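Orotidine 5'-phosphate decarboxylase (Lactobacillus acidophilus, PDB 3TFX) probably catalyses the decarboxylation of orotidine 5'-monophosphate to UMP, the last step of de novo UMP biosynthesis, as a homodimeric TIM-barrel enzyme. Local coordinates at residues V34-E39 / Y57-D62; P6-L11 / S210-V215. All coordinates share one frame; numbering follows the deposited sequence.

Interaction 1 (V34-E39 / Y57-D62)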
loop_
_atom_site.group_PDB
_atom_site.type_symbol
_atom_site.label_atom_id
_atom_site.label_comp_id
_atom_site.label_asym_id
_atom_site.label_seq_id
_atom_site.Cartn_x
_atom_site.Cartn_y
_atom_site.Cartn_z
ATOM N N VAL A 34 -7.400 10.404 14.583
ATOM C CA VAL A 34 -6.817 9.072 14.735
ATOM C C VAL A 34 -6.108 8.580 13.475
ATOM O O VAL A 34 -6.377 9.060 12.366
ATOM C CB VAL A 34 -7.867 8.008 15.178
ATOM C CG1 VAL A 34 -8.449 8.359 16.542
ATOM C CG2 VAL A 34 -8.960 7.852 14.123
ATOM N N LYS A 35 -5.207 7.614 13.663
ATOM C CA LYS A 35 -4.523 6.962 12.550
ATOM C C LYS A 35 -4.883 5.488 12.506
ATOM O O LYS A 35 -4.689 4.779 13.491
ATOM C CB LYS A 35 -2.997 7.085 12.675
ATOM C CG LYS A 35 -2.222 6.507 11.462
ATOM C CD LYS A 35 -0.728 6.666 11.621
ATOM C CE LYS A 35 -0.088 5.485 12.333
ATOM N NZ LYS A 35 0.561 4.531 11.379
ATOM N N VAL A 36 -5.391 5.040 11.364
ATOM C CA VAL A 36 -5.589 3.610 11.092
ATOM C C VAL A 36 -4.868 3.181 9.814
ATOM O O VAL A 36 -4.718 3.958 8.864
ATOM C CB VAL A 36 -7.084 3.228 11.036
ATOM C CG1 VAL A 36 -7.675 3.254 12.441
ATOM C CG2 VAL A 36 -7.859 4.173 10.125
ATOM N N GLY A 37 -4.396 1.950 9.817
ATOM C CA GLY A 37 -3.602 1.439 8.725
ATOM C C GLY A 37 -4.276 0.248 8.105
ATOM O O GLY A 37 -5.496 0.097 8.199
HETATM N N MSE A 38 -3.467 -0.589 7.466
HETATM C CA MSE A 38 -3.923 -1.847 6.867
HETATM C C MSE A 38 -4.688 -2.745 7.828
HETATM O O MSE A 38 -5.687 -3.332 7.447
HETATM C CB MSE A 38 -2.724 -2.654 6.380
HETATM C CG MSE A 38 -2.212 -2.250 5.057
HETATM SE SE MSE A 38 -0.610 -3.294 4.759
HETATM C CE MSE A 38 0.245 -2.026 3.537
ATOM N N GLU A 39 -4.174 -2.878 9.048
ATOM C CA GLU A 39 -4.754 -3.748 10.062
ATOM C C GLU A 39 -6.263 -3.527 10.213
ATOM O O GLU A 39 -7.044 -4.485 10.121
ATOM C CB GLU A 39 -4.013 -3.610 11.407
ATOM C CG GLU A 39 -4.729 -4.332 12.584
ATOM C CD GLU A 39 -3.833 -4.598 13.791
ATOM O OE1 GLU A 39 -2.783 -3.930 13.941
ATOM O OE2 GLU A 39 -4.183 -5.489 14.592
ATOM N N TYR A 57 -14.796 12.913 13.074
ATOM C CA TYR A 57 -13.446 12.415 13.345
ATOM C C TYR A 57 -12.497 12.813 12.211
ATOM O O TYR A 57 -12.875 12.796 11.026
ATOM C CB TYR A 57 -13.437 10.901 13.530
ATOM C CG TYR A 57 -14.049 10.416 14.833
ATOM C CD1 TYR A 57 -13.363 10.556 16.042
ATOM C CD2 TYR A 57 -15.310 9.814 14.855
ATOM C CE1 TYR A 57 -13.922 10.114 17.246
ATOM C CE2 TYR A 57 -15.879 9.367 16.053
ATOM C CZ TYR A 57 -15.180 9.531 17.242
ATOM O OH TYR A 57 -15.729 9.096 18.439
ATOM N N LYS A 58 -11.286 13.236 12.572
ATOM C CA LYS A 58 -10.239 13.417 11.579
ATOM C C LYS A 58 -9.453 12.100 11.509
ATOM O O LYS A 58 -9.085 11.536 12.544
ATOM C CB LYS A 58 -9.355 14.622 11.906
ATOM C CG LYS A 58 -10.038 15.983 11.693
ATOM C CD LYS A 58 -9.025 17.135 11.721
ATOM C CE LYS A 58 -9.595 18.434 12.342
ATOM N NZ LYS A 58 -10.664 19.112 11.535
ATOM N N ILE A 59 -9.263 11.578 10.302
ATOM C CA ILE A 59 -8.572 10.299 10.102
ATOM C C ILE A 59 -7.334 10.454 9.235
ATOM O O ILE A 59 -7.392 11.010 8.147
ATOM C CB ILE A 59 -9.514 9.167 9.516
ATOM C CG1 ILE A 59 -10.419 8.568 10.601
ATOM C CG2 ILE A 59 -8.712 8.014 8.921
ATOM C CD1 ILE A 59 -11.664 9.364 10.859
ATOM N N PHE A 60 -6.209 9.954 9.753
ATOM C CA PHE A 60 -5.006 9.726 8.971
ATOM C C PHE A 60 -5.154 8.287 8.491
ATOM O O PHE A 60 -4.962 7.349 9.258
ATOM C CB PHE A 60 -3.767 9.967 9.868
ATOM C CG PHE A 60 -2.430 9.587 9.260
ATOM C CD1 PHE A 60 -2.297 9.159 7.937
ATOM C CD2 PHE A 60 -1.287 9.669 10.036
ATOM C CE1 PHE A 60 -1.039 8.810 7.419
ATOM C CE2 PHE A 60 -0.032 9.330 9.530
ATOM C CZ PHE A 60 0.095 8.900 8.220
ATOM N N LEU A 61 -5.558 8.112 7.230
ATOM C CA LEU A 61 -5.655 6.773 6.652
ATOM C C LEU A 61 -4.334 6.371 6.001
ATOM O O LEU A 61 -3.992 6.829 4.900
ATOM C CB LEU A 61 -6.817 6.672 5.656
ATOM C CG LEU A 61 -7.052 5.304 5.004
ATOM C CD1 LEU A 61 -7.052 4.160 6.027
ATOM C CD2 LEU A 61 -8.347 5.331 4.253
ATOM N N ASP A 62 -3.615 5.490 6.692
ATOM C CA ASP A 62 -2.214 5.225 6.423
ATOM C C ASP A 62 -2.021 3.885 5.704
ATOM O O ASP A 62 -1.675 2.868 6.326
ATOM C CB ASP A 62 -1.458 5.261 7.754
ATOM C CG ASP A 62 0.049 5.069 7.603
ATOM O OD1 ASP A 62 0.576 5.013 6.462
ATOM O OD2 ASP A 62 0.707 4.972 8.656
HETATM O O HOH W 1 -0.668 0.534 6.990
#

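Interaction 2 (P6-L11 / S210-V215)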
loop_
_atom_site.group_PDB
_atom_site.type_symbol
_atom_site.label_atom_id
_atom_site.label_comp_id
_atom_site.label_asym_id
_atom_site.label_seq_id
_atom_site.Cartn_x
_atom_site.Cartn_y
_atom_site.Cartn_z
ATOM N N PRO A 6 -1.739 19.234 15.263
ATOM C CA PRO A 6 -2.503 18.035 15.639
ATOM C C PRO A 6 -1.715 16.974 16.411
ATOM O O PRO A 6 -0.517 16.779 16.164
ATOM C CB PRO A 6 -2.929 17.433 14.286
ATOM C CG PRO A 6 -2.395 18.305 13.228
ATOM C CD PRO A 6 -1.378 19.231 13.838
ATOM N N VAL A 7 -2.399 16.295 17.328
ATOM C CA VAL A 7 -1.888 15.061 17.932
ATOM C C VAL A 7 -2.791 13.945 17.400
ATOM O O VAL A 7 -4.015 14.003 17.553
ATOM C CB VAL A 7 -1.891 15.129 19.481
ATOM C CG1 VAL A 7 -1.446 13.762 20.126
ATOM C CG2 VAL A 7 -1.001 16.272 19.956
ATOM N N ILE A 8 -2.190 12.953 16.747
ATOM C CA ILE A 8 -2.956 11.896 16.070
ATOM C C ILE A 8 -2.836 10.580 16.847
ATOM O O ILE A 8 -1.728 10.123 17.100
ATOM C CB ILE A 8 -2.447 11.676 14.612
ATOM C CG1 ILE A 8 -2.588 12.973 13.792
ATOM C CG2 ILE A 8 -3.185 10.493 13.930
ATOM C CD1 ILE A 8 -1.773 13.012 12.510
ATOM N N VAL A 9 -3.966 9.965 17.199
ATOM C CA VAL A 9 -3.914 8.731 17.982
ATOM C C VAL A 9 -3.788 7.484 17.090
ATOM O O VAL A 9 -4.667 7.199 16.280
ATOM C CB VAL A 9 -5.115 8.637 18.958
ATOM C CG1 VAL A 9 -4.971 7.442 19.889
ATOM C CG2 VAL A 9 -5.195 9.929 19.793
ATOM N N ALA A 10 -2.688 6.753 17.235
ATOM C CA ALA A 10 -2.476 5.544 16.447
ATOM C C ALA A 10 -3.277 4.384 17.011
ATOM O O ALA A 10 -3.049 3.946 18.143
ATOM C CB ALA A 10 -1.005 5.189 16.381
ATOM N N LEU A 11 -4.225 3.905 16.215
ATOM C CA LEU A 11 -5.077 2.795 16.603
ATOM C C LEU A 11 -4.628 1.538 15.877
ATOM O O LEU A 11 -4.788 1.419 14.660
ATOM C CB LEU A 11 -6.547 3.101 16.290
ATOM C CG LEU A 11 -7.123 4.403 16.848
ATOM C CD1 LEU A 11 -8.588 4.528 16.488
ATOM C CD2 LEU A 11 -6.930 4.512 18.365
ATOM N N SER A 210 8.293 19.555 14.596
ATOM C CA SER A 210 7.264 18.628 14.098
ATOM C C SER A 210 5.930 19.360 13.815
ATOM O O SER A 210 5.487 20.187 14.618
ATOM C CB SER A 210 7.058 17.474 15.082
ATOM O OG SER A 210 5.961 16.676 14.683
ATOM N N SER A 211 5.322 19.097 12.653
ATOM C CA SER A 211 4.027 19.700 12.312
ATOM C C SER A 211 2.881 18.948 12.972
ATOM O O SER A 211 1.809 19.507 13.182
ATOM C CB SER A 211 3.800 19.688 10.796
ATOM O OG SER A 211 4.939 20.165 10.107
ATOM N N ALA A 212 3.106 17.666 13.255
ATOM C CA ALA A 212 2.090 16.774 13.806
ATOM C C ALA A 212 2.785 15.585 14.433
ATOM O O ALA A 212 3.732 15.057 13.860
ATOM C CB ALA A 212 1.142 16.284 12.702
ATOM N N ILE A 213 2.303 15.130 15.585
ATOM C CA ILE A 213 2.854 13.906 16.185
ATOM C C ILE A 213 1.826 12.809 16.167
ATOM O O ILE A 213 0.632 13.080 16.299
ATOM C CB ILE A 213 3.361 14.120 17.651
ATOM C CG1 ILE A 213 2.217 14.596 18.568
ATOM C CG2 ILE A 213 4.550 15.071 17.643
ATOM C CD1 ILE A 213 2.592 14.835 20.031
ATOM N N VAL A 214 2.284 11.574 16.002
ATOM C CA VAL A 214 1.408 10.438 16.255
ATOM C C VAL A 214 1.777 9.649 17.528
ATOM O O VAL A 214 2.946 9.318 17.773
ATOM C CB VAL A 214 1.045 9.589 14.959
ATOM C CG1 VAL A 214 1.892 9.970 13.734
ATOM C CG2 VAL A 214 0.996 8.081 15.220
ATOM N N VAL A 215 0.779 9.428 18.367
ATOM C CA VAL A 215 0.979 8.806 19.674
ATOM C C VAL A 215 0.083 7.575 19.720
ATOM O O VAL A 215 -1.071 7.637 19.287
ATOM C CB VAL A 215 0.645 9.795 20.849
ATOM C CG1 VAL A 215 0.944 9.164 22.216
ATOM C CG2 VAL A 215 1.432 11.107 20.699
#

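Interaction 1 (V34-E39 / Y57-D62)
Both carboxylate oxygens of Asp62 are held: Asp62 OD2 by a 2.8 Å salt bridge from Lys35 NZ, which meets its anti lone pair, and Asp62 OD1 by Lys64 NZ and Thr88 OG1. Lys35 reaches it from the neighbouring strand: CG stands anti to the backbone N (chi1 -175°), which lays the first carbons of the chain beside Phe60, before bends at the last two torsions turn the amine to Asp62. On the way Lys35 CG sits over one face of the Phe60 ring, 4.0 Å from its centroid in a CH-pi contact, and Lys35 CD comes within 3.4 Å of Phe60 CD2. Behind these side chains strands 34-36 and 58-62 run parallel. Val34 and Val36 give and take backbone bonds in turn with Lys58, Phe60 and Asp62, the straightest from Asp62 N to Val36 O at 2.9 Å. On the opposite face Val34 CG2 meets Ile59 CG1 at 3.9 Å, and Val36 CG2 lies near both Ile59 CG2 and Leu61 CD1, where helix 46-54 packs on Ile59 and Leu61. Beyond the strand a water links the backbone N of Met38 (present as selenomethionine) to Asp62 O. Lys35 and Asp62 are predicted substrate-binding residues and Lys64 the predicted proton donor, so the contact probably fixes an alternating lysine-aspartate-lysine array in the active site.

Interaction 2 (P6-L11 / S210-V215)
Val7 and Ile213 form the dense part of this contact, their side chains abreast and pointing the same way. Val7 CG2 lies 3.9 Å from Ile213 CD1, and the other methyl, Val7 CG1, reaches Val215 CG2 at 4.0 Å, crossing that side chain at a slant. Ile213 carries CG1 between its backbone N and carbonyl carbon (chi1 60°), a placing that holds both CG1 and CD1 against the Val7 methyls. Helix 225-236 closes over this face, with Ile232 and Phe236 on Val7. Replacing Val7 by an alanine would probably open a gap beside Ile213 CD1 and Val215 CG2 and leave Phe236 with less to rest on. The backbones run parallel, with Ile8 as the central link: Ile8 N bonds Ile213 O and Ile8 O receives Val215 N, both at 2.9 Å. Here the first and last strands of the TIM barrel meet, closing the eight-stranded parallel sheet across almost 200 residues of chain. On the other face, toward the barrel interior, Ile8 and Val214 pair, and Ala10 CB meets Val214 CG2 at 3.7 Å. The start of the pairing is looser: Ile213 N makes only a weak 3.3 Å bond to Pro6 O, and the partly exposed Pro6 sets its CD 3.3 Å from Ser211 O and close to Ala212 CB. Nearby, the partly exposed Ser211 turns its hydroxyl to Tyr181 N on the adjoining strand.

In the fold
Interactions 1 and 2 are successive seams of one barrel, their centres about 11 Å apart: strand 7-10 pairs with strand 212-215 on one flank and with strand 33-36 on the other, which in turn pairs with strand 58-65. Lys35 joins the seams through its backbone, Lys35 N lying 2.7 Å from Val9 O and Lys35 O 2.9 Å from Leu11 N, probable hydrogen bonds both. Its side chain rests on Ile8, so interaction 2 flanks the lysine that interaction 1 pairs with Asp62. The predicted substrate-binding residues Asp12 and Gly216 directly follow segments 6-11 and 210-215, which places interaction 2 beside the probable active site to which interaction 1 contributes Lys35 and Asp62.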